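Local coordinates for guanine deaminase (Escherichia coli, PDB 6OHB), which catalyses the zinc-dependent hydrolytic deamination of guanine to xanthine and ammonia, a step of purine degradation, at residues A10-F15 with I35-L40; R67-K72 with S424-Y429; F15-R20 with G378-G383; N160-A165 with L371-L376. All coordinates share one frame; numbering follows the deposited sequence.

Interaction 1: A10-F15 with I35-L40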
loop_
_atom_site.group_PDB
_atom_site.type_symbol
_atom_site.label_atom_id
_atom_site.label_comp_id
_atom_site.label_asym_id
_atom_site.label_seq_id
_atom_site.Cartn_x
_atom_site.Cartn_y
_atom_site.Cartn_z
ATOM N N ALA A 10 -5.624 -30.990 -17.240
ATOM C CA ALA A 10 -6.598 -30.994 -16.155
ATOM C C ALA A 10 -6.052 -30.229 -14.959
ATOM O O ALA A 10 -4.949 -30.520 -14.483
ATOM C CB ALA A 10 -6.951 -32.426 -15.741
ATOM N N VAL A 11 -6.832 -29.273 -14.459
ATOM C CA VAL A 11 -6.450 -28.440 -13.326
ATOM C C VAL A 11 -7.554 -28.534 -12.280
ATOM O O VAL A 11 -8.712 -28.209 -12.562
ATOM C CB VAL A 11 -6.224 -26.974 -13.736
ATOM C CG1 VAL A 11 -5.998 -26.114 -12.506
ATOM C CG2 VAL A 11 -5.049 -26.855 -14.706
ATOM N N ARG A 12 -7.199 -28.953 -11.072
ATOM C CA ARG A 12 -8.166 -29.130 -10.000
ATOM C C ARG A 12 -7.954 -28.091 -8.902
ATOM O O ARG A 12 -6.815 -27.719 -8.596
ATOM C CB ARG A 12 -8.052 -30.540 -9.418
ATOM C CG ARG A 12 -9.123 -30.859 -8.410
ATOM C CD ARG A 12 -8.959 -32.249 -7.838
ATOM N NE ARG A 12 -10.018 -32.527 -6.878
ATOM C CZ ARG A 12 -10.183 -33.697 -6.277
ATOM N NH1 ARG A 12 -9.356 -34.702 -6.545
ATOM N NH2 ARG A 12 -11.177 -33.865 -5.413
ATOM N N GLY A 13 -9.044 -27.630 -8.302
ATOM C CA GLY A 13 -8.901 -26.772 -7.136
ATOM C C GLY A 13 -10.158 -25.953 -6.906
ATOM O O GLY A 13 -11.229 -26.295 -7.387
ATOM N N SER A 14 -9.991 -24.870 -6.159
ATOM C CA SER A 14 -11.067 -23.932 -5.886
ATOM C C SER A 14 -11.015 -22.818 -6.923
ATOM O O SER A 14 -9.937 -22.328 -7.247
ATOM C CB SER A 14 -10.928 -23.365 -4.477
ATOM O OG SER A 14 -11.590 -24.190 -3.540
ATOM N N PHE A 15 -12.172 -22.431 -7.457
ATOM C CA PHE A 15 -12.247 -21.480 -8.559
ATOM C C PHE A 15 -13.223 -20.374 -8.206
ATOM O O PHE A 15 -14.219 -20.602 -7.511
ATOM C CB PHE A 15 -12.729 -22.140 -9.869
ATOM C CG PHE A 15 -11.776 -23.139 -10.447
ATOM C CD1 PHE A 15 -11.737 -24.445 -9.972
ATOM C CD2 PHE A 15 -10.918 -22.775 -11.464
ATOM C CE1 PHE A 15 -10.852 -25.357 -10.507
ATOM C CE2 PHE A 15 -10.032 -23.681 -12.000
ATOM C CZ PHE A 15 -9.996 -24.971 -11.524
ATOM N N ILE A 35 -16.662 -22.193 -7.132
ATOM C CA ILE A 35 -16.681 -23.654 -7.119
ATOM C C ILE A 35 -15.569 -24.125 -6.192
ATOM O O ILE A 35 -14.387 -23.931 -6.488
ATOM C CB ILE A 35 -16.498 -24.241 -8.525
ATOM C CG1 ILE A 35 -17.534 -23.665 -9.497
ATOM C CG2 ILE A 35 -16.572 -25.760 -8.471
ATOM C CD1 ILE A 35 -18.928 -24.243 -9.339
ATOM N N GLU A 36 -15.938 -24.767 -5.085
ATOM C CA GLU A 36 -14.935 -25.100 -4.081
ATOM C C GLU A 36 -14.116 -26.328 -4.472
ATOM O O GLU A 36 -12.907 -26.370 -4.226
ATOM C CB GLU A 36 -15.605 -25.299 -2.722
ATOM C CG GLU A 36 -14.624 -25.481 -1.583
ATOM C CD GLU A 36 -14.561 -26.916 -1.116
ATOM O OE1 GLU A 36 -13.482 -27.346 -0.659
ATOM O OE2 GLU A 36 -15.596 -27.611 -1.207
ATOM N N ASP A 37 -14.743 -27.329 -5.087
ATOM C CA ASP A 37 -14.044 -28.522 -5.566
ATOM C C ASP A 37 -14.307 -28.627 -7.065
ATOM O O ASP A 37 -15.216 -29.331 -7.516
ATOM C CB ASP A 37 -14.500 -29.767 -4.809
ATOM C CG ASP A 37 -13.653 -30.991 -5.127
ATOM O OD1 ASP A 37 -12.525 -30.823 -5.629
ATOM O OD2 ASP A 37 -14.126 -32.125 -4.881
ATOM N N GLY A 38 -13.503 -27.906 -7.840
ATOM C CA GLY A 38 -13.723 -27.756 -9.261
ATOM C C GLY A 38 -12.634 -28.296 -10.165
ATOM O O GLY A 38 -11.504 -28.567 -9.735
ATOM N N LEU A 39 -12.984 -28.422 -11.444
ATOM C CA LEU A 39 -12.132 -28.980 -12.479
ATOM C C LEU A 39 -12.187 -28.084 -13.705
ATOM O O LEU A 39 -13.274 -27.695 -14.154
ATOM C CB LEU A 39 -12.572 -30.395 -12.857
ATOM C CG LEU A 39 -11.948 -30.939 -14.142
ATOM C CD1 LEU A 39 -10.448 -31.104 -13.953
ATOM C CD2 LEU A 39 -12.600 -32.257 -14.541
ATOM N N LEU A 40 -11.004 -27.778 -14.237
ATOM C CA LEU A 40 -10.818 -26.977 -15.438
ATOM C C LEU A 40 -10.046 -27.823 -16.436
ATOM O O LEU A 40 -8.902 -28.209 -16.173
ATOM C CB LEU A 40 -10.057 -25.686 -15.125
ATOM C CG LEU A 40 -9.569 -24.907 -16.350
ATOM C CD1 LEU A 40 -10.747 -24.292 -17.091
ATOM C CD2 LEU A 40 -8.555 -23.840 -15.953
#
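Asp37 OD1 is gripped by two N-H groups of a single side chain: Arg12 NE, 3.3 Å from OD1 with its N-H at 156°, and a weak bond from Arg12 NH2. The setting is an antiparallel beta ladder with a beta bulge, where both segments turn a corner from one sheet of the small beta domain into the other. Arg12 stays extended (chi1 -173°), so its guanidinium meets the carboxylate edge-on, the planes nearly coplanar and NE using the syn lone pair of OD1. An alanine here would lose this salt bridge and the cation-pi contact with Trp53, and would probably leave the corner at Glu36 and Asp37 less firmly held. Strands 10-12 and 38-40 pair with Val11 opposite Leu40, and the hydrogen-bonded pairing runs on to Gly13 with Gly38, where Gly38 N is 2.8 Å from Gly13 O. Past Gly13 the register shifts by one, and Phe15 pairs with Ile35. Within the bulge, Ser14 OG gives a hydrogen bond to Glu36 O at 2.6 Å, in the carbonyl plane and on a lone pair. A side chain at Gly38 would collide with the Phe15 ring, and the backbone angles of Gly13 also call for glycine. The Phe15 ring crosses Leu40 at about a right angle, its CZ 3.7 Å from Leu40 CB, while its edge carbon CE1 lies 3.4 Å from Gly38 O.

Interaction 2: R67-K72 with S424-Y429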
loop_
_atom_site.group_PDB
_atom_site.type_symbol
_atom_site.label_atom_id
_atom_site.label_comp_id
_atom_site.label_asym_id
_atom_site.label_seq_id
_atom_site.Cartn_x
_atom_site.Cartn_y
_atom_site.Cartn_z
ATOM N N ARG A 67 -3.161 -31.494 -12.495
ATOM C CA ARG A 67 -2.436 -30.544 -11.656
ATOM C C ARG A 67 -3.324 -30.201 -10.467
ATOM O O ARG A 67 -4.384 -29.589 -10.633
ATOM C CB ARG A 67 -2.063 -29.295 -12.449
ATOM C CG ARG A 67 -1.167 -29.584 -13.638
ATOM C CD ARG A 67 -1.856 -29.205 -14.937
ATOM N NE ARG A 67 -1.193 -29.782 -16.103
ATOM C CZ ARG A 67 -0.122 -29.258 -16.691
ATOM N NH1 ARG A 67 0.420 -28.138 -16.223
ATOM N NH2 ARG A 67 0.409 -29.856 -17.750
ATOM N N ASP A 68 -2.911 -30.621 -9.273
ATOM C CA ASP A 68 -3.733 -30.548 -8.065
ATOM C C ASP A 68 -3.350 -29.289 -7.283
ATOM O O ASP A 68 -2.342 -29.267 -6.574
ATOM C CB ASP A 68 -3.543 -31.817 -7.240
ATOM C CG ASP A 68 -4.478 -31.893 -6.051
ATOM O OD1 ASP A 68 -5.316 -30.981 -5.889
ATOM O OD2 ASP A 68 -4.358 -32.860 -5.264
ATOM N N TYR A 69 -4.159 -28.237 -7.412
ATOM C CA TYR A 69 -3.939 -26.990 -6.690
ATOM C C TYR A 69 -4.933 -26.810 -5.546
ATOM O O TYR A 69 -5.301 -25.682 -5.207
ATOM C CB TYR A 69 -4.018 -25.797 -7.643
ATOM C CG TYR A 69 -2.958 -25.794 -8.718
ATOM C CD1 TYR A 69 -1.605 -25.861 -8.392
ATOM C CD2 TYR A 69 -3.305 -25.720 -10.063
ATOM C CE1 TYR A 69 -0.624 -25.855 -9.382
ATOM C CE2 TYR A 69 -2.332 -25.715 -11.060
ATOM C CZ TYR A 69 -0.995 -25.781 -10.710
ATOM O OH TYR A 69 -0.031 -25.779 -11.695
ATOM N N ARG A 70 -5.374 -27.912 -4.940
ATOM C CA ARG A 70 -6.307 -27.821 -3.825
ATOM C C ARG A 70 -5.646 -27.132 -2.643
ATOM O O ARG A 70 -4.476 -27.368 -2.338
ATOM C CB ARG A 70 -6.816 -29.212 -3.438
ATOM C CG ARG A 70 -7.879 -29.729 -4.407
ATOM C CD ARG A 70 -8.355 -31.125 -4.048
ATOM N NE ARG A 70 -7.292 -32.118 -4.171
ATOM C CZ ARG A 70 -7.411 -33.386 -3.795
ATOM N NH1 ARG A 70 -8.552 -33.820 -3.278
ATOM N NH2 ARG A 70 -6.392 -34.221 -3.940
ATOM N N GLY A 71 -6.408 -26.269 -1.980
ATOM C CA GLY A 71 -5.886 -25.366 -0.983
ATOM C C GLY A 71 -5.582 -23.983 -1.516
ATOM O O GLY A 71 -5.478 -23.038 -0.726
ATOM N N LYS A 72 -5.484 -23.834 -2.831
ATOM C CA LYS A 72 -5.282 -22.549 -3.481
ATOM C C LYS A 72 -6.605 -22.054 -4.060
ATOM O O LYS A 72 -7.620 -22.756 -4.057
ATOM C CB LYS A 72 -4.231 -22.661 -4.590
ATOM C CG LYS A 72 -2.977 -23.441 -4.215
ATOM C CD LYS A 72 -2.096 -22.650 -3.260
ATOM C CE LYS A 72 -0.648 -23.105 -3.326
ATOM N NZ LYS A 72 -0.445 -24.472 -2.774
ATOM N N SER A 424 1.233 -13.801 -3.129
ATOM C CA SER A 424 -0.049 -14.470 -3.331
ATOM C C SER A 424 -0.125 -15.201 -4.664
ATOM O O SER A 424 -0.996 -16.061 -4.831
ATOM C CB SER A 424 -1.201 -13.464 -3.261
ATOM O OG SER A 424 -1.412 -12.996 -1.944
ATOM N N ILE A 425 0.770 -14.899 -5.600
ATOM C CA ILE A 425 0.738 -15.483 -6.935
ATOM C C ILE A 425 1.579 -16.753 -6.908
ATOM O O ILE A 425 2.809 -16.694 -6.846
ATOM C CB ILE A 425 1.253 -14.500 -7.991
ATOM C CG1 ILE A 425 0.534 -13.151 -7.883
ATOM C CG2 ILE A 425 1.094 -15.072 -9.380
ATOM C CD1 ILE A 425 -0.922 -13.218 -8.098
ATOM N N TYR A 426 0.911 -17.907 -6.970
ATOM C CA TYR A 426 1.576 -19.206 -6.894
ATOM C C TYR A 426 1.901 -19.756 -8.279
ATOM O O TYR A 426 3.003 -20.277 -8.501
ATOM C CB TYR A 426 0.688 -20.186 -6.113
ATOM C CG TYR A 426 1.271 -21.563 -5.856
ATOM C CD1 TYR A 426 2.331 -21.747 -4.967
ATOM C CD2 TYR A 426 0.732 -22.689 -6.477
ATOM C CE1 TYR A 426 2.855 -23.016 -4.720
ATOM C CE2 TYR A 426 1.245 -23.964 -6.235
ATOM C CZ TYR A 426 2.305 -24.121 -5.361
ATOM O OH TYR A 426 2.812 -25.384 -5.127
ATOM N N ARG A 427 0.960 -19.650 -9.215
ATOM C CA ARG A 427 1.212 -20.090 -10.582
ATOM C C ARG A 427 0.499 -19.140 -11.536
ATOM O O ARG A 427 -0.561 -18.598 -11.211
ATOM C CB ARG A 427 0.720 -21.536 -10.837
ATOM C CG ARG A 427 1.377 -22.658 -10.010
ATOM C CD ARG A 427 2.746 -23.058 -10.546
ATOM N NE ARG A 427 3.333 -24.179 -9.808
ATOM C CZ ARG A 427 4.000 -24.069 -8.658
ATOM N NH1 ARG A 427 4.179 -22.879 -8.084
ATOM N NH2 ARG A 427 4.496 -25.155 -8.079
ATOM N N THR A 428 1.080 -18.947 -12.718
ATOM C CA THR A 428 0.428 -18.185 -13.776
ATOM C C THR A 428 0.448 -18.997 -15.065
ATOM O O THR A 428 1.521 -19.418 -15.528
ATOM C CB THR A 428 1.089 -16.813 -13.994
ATOM O OG1 THR A 428 1.027 -16.057 -12.778
ATOM C CG2 THR A 428 0.364 -16.035 -15.090
ATOM N N TYR A 429 -0.744 -19.179 -15.644
ATOM C CA TYR A 429 -0.956 -19.874 -16.905
ATOM C C TYR A 429 -1.364 -18.861 -17.968
ATOM O O TYR A 429 -2.294 -18.068 -17.757
ATOM C CB TYR A 429 -2.054 -20.938 -16.773
ATOM C CG TYR A 429 -1.649 -22.218 -16.067
ATOM C CD1 TYR A 429 -1.501 -22.260 -14.681
ATOM C CD2 TYR A 429 -1.432 -23.394 -16.786
ATOM C CE1 TYR A 429 -1.135 -23.438 -14.029
ATOM C CE2 TYR A 429 -1.065 -24.573 -16.144
ATOM C CZ TYR A 429 -0.921 -24.590 -14.767
ATOM O OH TYR A 429 -0.560 -25.761 -14.132
#
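The Tyr426 ring lies between two cationic side chains, one over each face. Lys72 CE sits 3.4 Å from the centroid of the Tyr426 ring in a CH-pi contact, and Lys72 NZ makes a cation-pi contact with the same face. Over the opposite face, Arg427 NH1 stands 3.4 Å above the Tyr426 ring plane. The contact spans a beta sandwich: strands 67-70 and 425-429 belong to different sheets, their axes 10.6 Å apart at 139°, and side chains alone bridge them. A type II turn from Tyr69 to Lys72 brings the lysine round, its chain bent at chi2 and chi4 so that it crosses the ring at about a right angle. Tyr426 and Arg427 form a classic beta bulge opposite Val390, which lets neighbouring residues both face the other sheet; Arg427 folds back at chi2 and NH1 donates to Tyr426 O. Deeper in, Tyr69 and Tyr429 meet tip to tip, their OH atoms only 2.5 Å apart in a very short hydrogen bond. Nearby positive charge could make the Tyr429 hydroxyl somewhat more acidic. That oxygen has a second, weak donor in Arg67 NH1, which lies 3.3 Å from Tyr429 OH near the plane of its ring.

Interaction 3: F15-R20 with G378-G383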
loop_
_atom_site.group_PDB
_atom_site.type_symbol
_atom_site.label_atom_id
_atom_site.label_comp_id
_atom_site.label_asym_id
_atom_site.label_seq_id
_atom_site.Cartn_x
_atom_site.Cartn_y
_atom_site.Cartn_z
ATOM N N PHE A 15 -12.172 -22.431 -7.457
ATOM C CA PHE A 15 -12.247 -21.480 -8.559
ATOM C C PHE A 15 -13.223 -20.374 -8.206
ATOM O O PHE A 15 -14.219 -20.602 -7.511
ATOM C CB PHE A 15 -12.729 -22.140 -9.869
ATOM C CG PHE A 15 -11.776 -23.139 -10.447
ATOM C CD1 PHE A 15 -11.737 -24.445 -9.972
ATOM C CD2 PHE A 15 -10.918 -22.775 -11.464
ATOM C CE1 PHE A 15 -10.852 -25.357 -10.507
ATOM C CE2 PHE A 15 -10.032 -23.681 -12.000
ATOM C CZ PHE A 15 -9.996 -24.971 -11.524
ATOM N N ILE A 16 -12.952 -19.176 -8.717
ATOM C CA ILE A 16 -13.925 -18.091 -8.619
ATOM C C ILE A 16 -13.854 -17.238 -9.877
ATOM O O ILE A 16 -12.762 -16.901 -10.346
ATOM C CB ILE A 16 -13.706 -17.248 -7.345
ATOM C CG1 ILE A 16 -14.593 -16.002 -7.351
ATOM C CG2 ILE A 16 -12.245 -16.881 -7.186
ATOM C CD1 ILE A 16 -14.830 -15.433 -5.968
ATOM N N ASP A 17 -15.017 -16.915 -10.444
ATOM C CA ASP A 17 -15.079 -16.026 -11.600
ATOM C C ASP A 17 -16.446 -15.350 -11.639
ATOM O O ASP A 17 -17.351 -15.693 -10.876
ATOM C CB ASP A 17 -14.770 -16.772 -12.915
ATOM C CG ASP A 17 -15.804 -17.856 -13.263
ATOM O OD1 ASP A 17 -16.524 -18.357 -12.366
ATOM O OD2 ASP A 17 -15.887 -18.220 -14.456
ATOM N N VAL A 18 -16.573 -14.345 -12.504
ATOM C CA VAL A 18 -17.846 -13.667 -12.742
ATOM C C VAL A 18 -18.357 -14.120 -14.103
ATOM O O VAL A 18 -17.663 -13.958 -15.114
ATOM C CB VAL A 18 -17.695 -12.139 -12.691
ATOM C CG1 VAL A 18 -19.043 -11.464 -12.910
ATOM C CG2 VAL A 18 -17.058 -11.698 -11.371
ATOM N N THR A 19 -19.572 -14.674 -14.141
ATOM C CA THR A 19 -20.011 -15.402 -15.330
ATOM C C THR A 19 -20.579 -14.512 -16.429
ATOM O O THR A 19 -20.827 -15.014 -17.529
ATOM C CB THR A 19 -21.041 -16.472 -14.954
ATOM O OG1 THR A 19 -22.185 -15.864 -14.335
ATOM C CG2 THR A 19 -20.415 -17.478 -13.997
ATOM N N ARG A 20 -20.769 -13.219 -16.183
ATOM C CA ARG A 20 -21.270 -12.337 -17.227
ATOM C C ARG A 20 -20.997 -10.896 -16.829
ATOM O O ARG A 20 -20.802 -10.585 -15.652
ATOM C CB ARG A 20 -22.769 -12.540 -17.476
ATOM C CG ARG A 20 -23.631 -12.011 -16.351
ATOM C CD ARG A 20 -25.105 -12.305 -16.549
ATOM N NE ARG A 20 -25.892 -11.564 -15.570
ATOM C CZ ARG A 20 -26.165 -12.009 -14.347
ATOM N NH1 ARG A 20 -25.722 -13.199 -13.957
ATOM N NH2 ARG A 20 -26.880 -11.264 -13.512
ATOM N N GLY A 378 -11.503 -13.444 -19.207
ATOM C CA GLY A 378 -12.155 -12.829 -18.066
ATOM C C GLY A 378 -12.873 -13.788 -17.144
ATOM O O GLY A 378 -13.159 -13.420 -15.996
ATOM N N ASN A 379 -13.203 -14.990 -17.603
ATOM C CA ASN A 379 -13.817 -15.987 -16.735
ATOM C C ASN A 379 -13.542 -17.368 -17.324
ATOM O O ASN A 379 -12.762 -17.518 -18.270
ATOM C CB ASN A 379 -15.311 -15.704 -16.538
ATOM C CG ASN A 379 -16.051 -15.468 -17.846
ATOM O OD1 ASN A 379 -15.642 -15.945 -18.904
ATOM N ND2 ASN A 379 -17.147 -14.723 -17.773
ATOM N N PHE A 380 -14.168 -18.388 -16.739
ATOM C CA PHE A 380 -13.924 -19.774 -17.112
ATOM C C PHE A 380 -15.045 -20.351 -17.976
ATOM O O PHE A 380 -15.318 -21.554 -17.913
ATOM C CB PHE A 380 -13.713 -20.626 -15.860
ATOM C CG PHE A 380 -12.524 -20.209 -15.042
ATOM C CD1 PHE A 380 -11.234 -20.405 -15.516
ATOM C CD2 PHE A 380 -12.693 -19.606 -13.807
ATOM C CE1 PHE A 380 -10.136 -20.018 -14.765
ATOM C CE2 PHE A 380 -11.603 -19.212 -13.055
ATOM C CZ PHE A 380 -10.325 -19.417 -13.533
ATOM N N LEU A 381 -15.698 -19.516 -18.780
ATOM C CA LEU A 381 -16.720 -20.011 -19.693
ATOM C C LEU A 381 -16.072 -20.842 -20.800
ATOM O O LEU A 381 -15.005 -20.473 -21.308
ATOM C CB LEU A 381 -17.502 -18.854 -20.315
ATOM C CG LEU A 381 -18.396 -17.996 -19.419
ATOM C CD1 LEU A 381 -18.964 -16.836 -20.226
ATOM C CD2 LEU A 381 -19.513 -18.823 -18.800
ATOM N N PRO A 382 -16.675 -21.972 -21.178
ATOM C CA PRO A 382 -16.138 -22.768 -22.292
ATOM C C PRO A 382 -15.895 -21.909 -23.528
ATOM O O PRO A 382 -16.676 -21.009 -23.848
ATOM C CB PRO A 382 -17.230 -23.816 -22.537
ATOM C CG PRO A 382 -17.897 -23.978 -21.199
ATOM C CD PRO A 382 -17.834 -22.617 -20.533
ATOM N N GLY A 383 -14.780 -22.172 -24.206
ATOM C CA GLY A 383 -14.370 -21.385 -25.345
ATOM C C GLY A 383 -13.438 -20.224 -25.041
ATOM O O GLY A 383 -12.757 -19.745 -25.954
HETATM O O HOH W 1 -14.087 -13.067 -13.541
#
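Strand 15-18 runs beside 378-383, which has no regular structure, and the backbones come closest at Asp17 and Asn379, whose CA atoms are 5.3 Å apart. No direct backbone-to-backbone hydrogen bond joins them; a water accepts from Val18 N and donates to Gly378 O, the water oxygen 2.6 Å from Gly378 O, while side chains supply the rest. Asp17 and Asn379 both place CG between the backbone N and the carbonyl carbon (chi1 64° and 50°), and each reaches for the other segment's backbone. Phe380 N points almost straight (165°) at the anti lone pair of Asp17 OD2, 2.9 Å away, and that oxygen is also in a salt bridge with Arg33. Asn379 ND2 donates to Val18 O at 2.8 Å, in both the amide and the carbonyl plane, while its OD1 accepts from Lys384. An alanine at Asp17 would remove the acceptor of Phe380 N and the carboxylate facing Arg33, and is likely to loosen the 378-383 loop. Phe15 turns its edge to a face of Phe380 in a T-shaped pair, centroids 5.4 Å apart. Around them, Phe50 contacts both rings, strand 73-84 runs parallel alongside strand 14-18 and strand 32-35 antiparallel to it, while Ile16 and Val18 pack on helix 356-363.

Interaction 4: N160-A165 with L371-L376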
loop_
_atom_site.group_PDB
_atom_site.type_symbol
_atom_site.label_atom_id
_atom_site.label_comp_id
_atom_site.label_asym_id
_atom_site.label_seq_id
_atom_site.Cartn_x
_atom_site.Cartn_y
_atom_site.Cartn_z
ATOM N N ASN A 160 2.985 -16.370 -26.331
ATOM C CA ASN A 160 1.642 -16.212 -26.888
ATOM C C ASN A 160 0.707 -15.492 -25.912
ATOM O O ASN A 160 -0.442 -15.886 -25.689
ATOM C CB ASN A 160 1.060 -17.560 -27.312
ATOM C CG ASN A 160 -0.155 -17.405 -28.205
ATOM O OD1 ASN A 160 -0.354 -16.360 -28.832
ATOM N ND2 ASN A 160 -0.985 -18.438 -28.255
ATOM N N MET A 161 1.206 -14.397 -25.356
ATOM C CA MET A 161 0.431 -13.551 -24.465
ATOM C C MET A 161 -0.528 -12.683 -25.273
ATOM O O MET A 161 -0.225 -12.278 -26.400
ATOM C CB MET A 161 1.380 -12.672 -23.647
ATOM C CG MET A 161 0.735 -11.772 -22.615
ATOM S SD MET A 161 2.007 -10.839 -21.719
ATOM C CE MET A 161 1.698 -11.353 -20.036
ATOM N N ARG A 162 -1.708 -12.420 -24.708
ATOM C CA ARG A 162 -2.619 -11.430 -25.280
ATOM C C ARG A 162 -2.305 -10.074 -24.661
ATOM O O ARG A 162 -2.580 -9.840 -23.480
ATOM C CB ARG A 162 -4.085 -11.797 -25.059
ATOM C CG ARG A 162 -5.031 -10.847 -25.795
ATOM C CD ARG A 162 -6.455 -11.382 -25.889
ATOM N NE ARG A 162 -6.582 -12.530 -26.790
ATOM C CZ ARG A 162 -6.767 -12.445 -28.106
ATOM N NH1 ARG A 162 -6.845 -11.261 -28.700
ATOM N NH2 ARG A 162 -6.880 -13.550 -28.835
ATOM N N MET A 163 -1.741 -9.178 -25.466
ATOM C CA MET A 163 -1.305 -7.872 -25.008
ATOM C C MET A 163 -1.641 -6.829 -26.064
ATOM O O MET A 163 -1.458 -7.065 -27.261
ATOM C CB MET A 163 0.207 -7.866 -24.727
ATOM C CG MET A 163 0.829 -6.480 -24.657
ATOM S SD MET A 163 2.613 -6.526 -24.425
ATOM C CE MET A 163 2.725 -7.298 -22.810
ATOM N N ILE A 164 -2.113 -5.674 -25.614
ATOM C CA ILE A 164 -2.316 -4.519 -26.476
ATOM C C ILE A 164 -1.202 -3.523 -26.188
ATOM O O ILE A 164 -0.978 -3.145 -25.030
ATOM C CB ILE A 164 -3.696 -3.882 -26.243
ATOM C CG1 ILE A 164 -4.767 -4.959 -26.081
ATOM C CG2 ILE A 164 -4.039 -2.923 -27.381
ATOM C CD1 ILE A 164 -6.139 -4.403 -25.764
ATOM N N ALA A 165 -0.499 -3.104 -27.236
ATOM C CA ALA A 165 0.602 -2.167 -27.095
ATOM C C ALA A 165 0.689 -1.326 -28.360
ATOM O O ALA A 165 0.051 -1.618 -29.376
ATOM C CB ALA A 165 1.919 -2.899 -26.819
ATOM N N LEU A 371 -11.544 -3.185 -22.093
ATOM C CA LEU A 371 -10.674 -3.340 -23.250
ATOM C C LEU A 371 -11.382 -3.979 -24.441
ATOM O O LEU A 371 -10.749 -4.179 -25.482
ATOM C CB LEU A 371 -9.438 -4.162 -22.873
ATOM C CG LEU A 371 -8.561 -3.518 -21.792
ATOM C CD1 LEU A 371 -7.253 -4.278 -21.617
ATOM C CD2 LEU A 371 -8.302 -2.045 -22.108
ATOM N N GLY A 372 -12.664 -4.320 -24.305
ATOM C CA GLY A 372 -13.385 -4.987 -25.377
ATOM C C GLY A 372 -12.920 -6.398 -25.663
ATOM O O GLY A 372 -12.994 -6.847 -26.813
ATOM N N LEU A 373 -12.440 -7.115 -24.647
ATOM C CA LEU A 373 -11.950 -8.479 -24.812
ATOM C C LEU A 373 -12.715 -9.479 -23.960
ATOM O O LEU A 373 -12.266 -10.622 -23.820
ATOM C CB LEU A 373 -10.458 -8.562 -24.477
ATOM C CG LEU A 373 -9.459 -7.748 -25.298
ATOM C CD1 LEU A 373 -8.083 -7.805 -24.646
ATOM C CD2 LEU A 373 -9.402 -8.265 -26.728
ATOM N N ASP A 374 -13.845 -9.077 -23.369
ATOM C CA ASP A 374 -14.605 -9.956 -22.487
ATOM C C ASP A 374 -15.189 -11.167 -23.212
ATOM O O ASP A 374 -15.635 -12.108 -22.544
ATOM C CB ASP A 374 -15.726 -9.177 -21.797
ATOM C CG ASP A 374 -16.631 -8.461 -22.779
ATOM O OD1 ASP A 374 -16.123 -7.592 -23.525
ATOM O OD2 ASP A 374 -17.847 -8.769 -22.801
ATOM N N ASP A 375 -15.215 -11.169 -24.546
ATOM C CA ASP A 375 -15.615 -12.372 -25.264
ATOM C C ASP A 375 -14.486 -13.386 -25.377
ATOM O O ASP A 375 -14.748 -14.546 -25.713
ATOM C CB ASP A 375 -16.110 -12.020 -26.672
ATOM C CG ASP A 375 -17.403 -11.229 -26.660
ATOM O OD1 ASP A 375 -17.591 -10.388 -27.565
ATOM O OD2 ASP A 375 -18.233 -11.450 -25.752
ATOM N N LEU A 376 -13.250 -12.985 -25.081
ATOM C CA LEU A 376 -12.087 -13.855 -25.199
ATOM C C LEU A 376 -11.500 -14.288 -23.865
ATOM O O LEU A 376 -11.015 -15.415 -23.763
ATOM C CB LEU A 376 -10.990 -13.168 -26.023
ATOM C CG LEU A 376 -11.457 -12.590 -27.362
ATOM C CD1 LEU A 376 -10.280 -12.059 -28.162
ATOM C CD2 LEU A 376 -12.227 -13.638 -28.162
#
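At the start of strand 164-169 of the TIM barrel, buried apolar tips meet on one side and a more exposed leucine covers an arginine on the other. The opposing segment, 371-376, leaves helix 365-370 through a Schellman motif at Gly372 and sends Leu371, Leu373 and Leu376 toward 160-165. In the buried part Ile164, with CG1 anti to its carbonyl carbon, reaches tip to tip toward Leu373, the two CD1 atoms 4.1 Å apart, and Leu371 CD1 lies 4.3 Å from Ile164 CD1. Leu139 and Leu203 of the flanking strands 135-141 and 203-208 join this apolar cluster; the Leu371 side chain is about 8 Å from that of the zinc ligand His82. Leu376, partly exposed, marks the outer side, yet the closest approach of the contact is there. Arg162 runs out extended and then bends at chi3 (-70°), turning one face of its guanidinium to Leu376. NH2 of that group is in a salt bridge with Glu385, which would probably restrict rotation of the guanidinium. The Arg162 stem still serves the apolar side, Arg162 CD being 4.1 Å from Leu373 CD1. Leu376 CD1 rests over the centre of the flat group, 3.5 Å from Arg162 CZ.

Interactions 1, 2 and 3 sit on the same side of the chain's centre in the beta domain, while interaction 4 lies in the barrel, its centre about 15 Å from that of interaction 3. Strands 8-12 and 67-70 are sheet neighbours, so interactions 1 and 2, centres about 10 Å apart, touch: Ala10 O lies 2.8 Å from Arg67 N. Interactions 1 and 3 share Phe15 and strand 14-18. Along the chain, interaction 1 closes before interaction 2 opens, interaction 3 crosses both, and interaction 4 is nested inside the loops closed by 2 and 3. Residues from both chain ends thus build the beta domain, and 371-383 links it to the zinc-bearing barrel.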